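Local coordinates for F5/8 type C domain protein (PDB 4ZRX) that is a putative alpha-L-fucosidase, probably hydrolysing terminal alpha-L-fucose from glycans and carrying an F5/8 type C domain, at residues 243-246 against 247-251. Residues are numbered along the deposited sequence; the frame is centred on the assembly and turned at random.
Sequences VLTP and GIYAR
Pro246 and Tyr249 lie side by side and point the same way, the CB corner of the proline ring over one face of the phenol. Pro246 CB makes a CH-pi contact, 4.1 Å from the centroid of the Tyr249 ring and 13° off its normal. It sits somewhat toward the rim. CG and CD run out past the rim on the CE2 side, with Pro246 CD 3.9 Å from Tyr249 CE2. The backbone sets up this overlap. Tyr249 N donates a nearly straight hydrogen bond to Pro246 O, 3.1 Å long with an angle of 168° at the hydrogen. It closes a type I beta turn from Pro246 to Tyr249, with Gly247 and Ile248 at the corners. The turn lies in the loop between strand 241-242 and helix 252-259, within the alpha-L-fucosidase region of TIM-barrel type. With chi1 at -62°, Tyr249 CG stays beside its backbone N and anti to the carbonyl carbon, which turns the ring back alongside Pro246. At the far end of the ring, Tyr249 OH is hydrogen-bonded to Asp222 OD2, which holds the hydroxyl end. Thr245 crosses the tyrosine at a slant. Its methyl CG2 meets Tyr249 CD2 at 3.6 Å, approaching the ring obliquely. The same methyl is 4.3 Å from Arg251 CG, a looser apolar contact. The arginine's charged end runs on to Glu279, where NE forms a salt bridge with OE2. Thr245 and Pro246 both touch Phe281 of strand 279-290, and Pro246 also touches Tyr283.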
loop_
_atom_site.group_PDB
_atom_site.type_symbol
_atom_site.label_atom_id
_atom_site.label_comp_id
_atom_site.label_asym_id
_atom_site.label_seq_id
_atom_site.Cartn_x
_atom_site.Cartn_y
_atom_site.Cartn_z
ATOM N N VAL A 243 17.725 -11.335 -7.300
ATOM C CA VAL A 243 19.090 -11.412 -6.767
ATOM C C VAL A 243 19.164 -10.980 -5.295
ATOM O O VAL A 243 20.222 -11.127 -4.645
ATOM C CB VAL A 243 20.041 -10.560 -7.600
ATOM C CG1 VAL A 243 20.028 -10.985 -9.019
ATOM C CG2 VAL A 243 19.726 -9.061 -7.498
ATOM N N LEU A 244 18.100 -10.347 -4.769
ATOM C CA LEU A 244 18.120 -9.882 -3.381
ATOM C C LEU A 244 18.169 -11.058 -2.417
ATOM O O LEU A 244 17.290 -11.888 -2.443
ATOM C CB LEU A 244 16.932 -8.964 -3.074
ATOM C CG LEU A 244 16.964 -8.261 -1.703
ATOM C CD1 LEU A 244 18.022 -7.216 -1.576
ATOM C CD2 LEU A 244 15.530 -7.671 -1.401
ATOM N N THR A 245 19.172 -11.080 -1.538
ATOM C CA THR A 245 19.396 -12.189 -0.652
ATOM C C THR A 245 18.526 -11.928 0.585
ATOM O O THR A 245 18.654 -10.872 1.233
ATOM C CB THR A 245 20.877 -12.325 -0.245
ATOM O OG1 THR A 245 21.690 -12.510 -1.396
ATOM C CG2 THR A 245 21.029 -13.511 0.706
ATOM N N PRO A 246 17.681 -12.894 0.957
ATOM C CA PRO A 246 16.938 -12.780 2.210
ATOM C C PRO A 246 17.801 -12.387 3.377
ATOM O O PRO A 246 18.897 -12.954 3.567
ATOM C CB PRO A 246 16.318 -14.170 2.390
ATOM C CG PRO A 246 16.043 -14.571 1.007
ATOM C CD PRO A 246 17.237 -14.075 0.196
ATOM N N GLY A 247 17.312 -11.424 4.156
ATOM C CA GLY A 247 18.081 -10.833 5.244
ATOM C C GLY A 247 18.460 -11.805 6.352
ATOM O O GLY A 247 19.381 -11.550 7.131
ATOM N N ILE A 248 17.744 -12.921 6.441
ATOM C CA ILE A 248 18.003 -13.897 7.470
ATOM C C ILE A 248 19.275 -14.721 7.234
ATOM O O ILE A 248 19.672 -15.461 8.129
ATOM C CB ILE A 248 16.833 -14.847 7.681
ATOM C CG1 ILE A 248 16.445 -15.564 6.375
ATOM C CG2 ILE A 248 15.667 -14.075 8.326
ATOM C CD1 ILE A 248 15.704 -16.797 6.622
ATOM N N TYR A 249 19.850 -14.639 6.038
ATOM C CA TYR A 249 21.016 -15.423 5.724
ATOM C C TYR A 249 22.226 -14.616 6.137
ATOM O O TYR A 249 22.289 -13.413 5.920
ATOM C CB TYR A 249 21.103 -15.713 4.233
ATOM C CG TYR A 249 19.980 -16.524 3.653
ATOM C CD1 TYR A 249 19.105 -17.278 4.441
ATOM C CD2 TYR A 249 19.806 -16.558 2.300
ATOM C CE1 TYR A 249 18.067 -18.014 3.841
ATOM C CE2 TYR A 249 18.811 -17.279 1.724
ATOM C CZ TYR A 249 17.951 -18.001 2.475
ATOM O OH TYR A 249 17.000 -18.736 1.832
ATOM N N ALA A 250 23.212 -15.290 6.733
ATOM C CA ALA A 250 24.385 -14.580 7.218
ATOM C C ALA A 250 25.097 -13.825 6.082
ATOM O O ALA A 250 25.607 -12.736 6.275
ATOM C CB ALA A 250 25.365 -15.593 7.841
ATOM N N ARG A 251 25.147 -14.415 4.897
ATOM C CA ARG A 251 25.779 -13.749 3.727
ATOM C C ARG A 251 25.039 -12.540 3.116
ATOM O O ARG A 251 25.573 -11.839 2.258
ATOM C CB ARG A 251 25.976 -14.775 2.637
ATOM C CG ARG A 251 24.686 -15.319 2.000
ATOM C CD ARG A 251 25.057 -16.555 1.186
ATOM N NE ARG A 251 23.992 -17.128 0.370
ATOM C CZ ARG A 251 23.095 -17.997 0.794
ATOM N NH1 ARG A 251 23.040 -18.356 2.068
ATOM N NH2 ARG A 251 22.232 -18.516 -0.050
#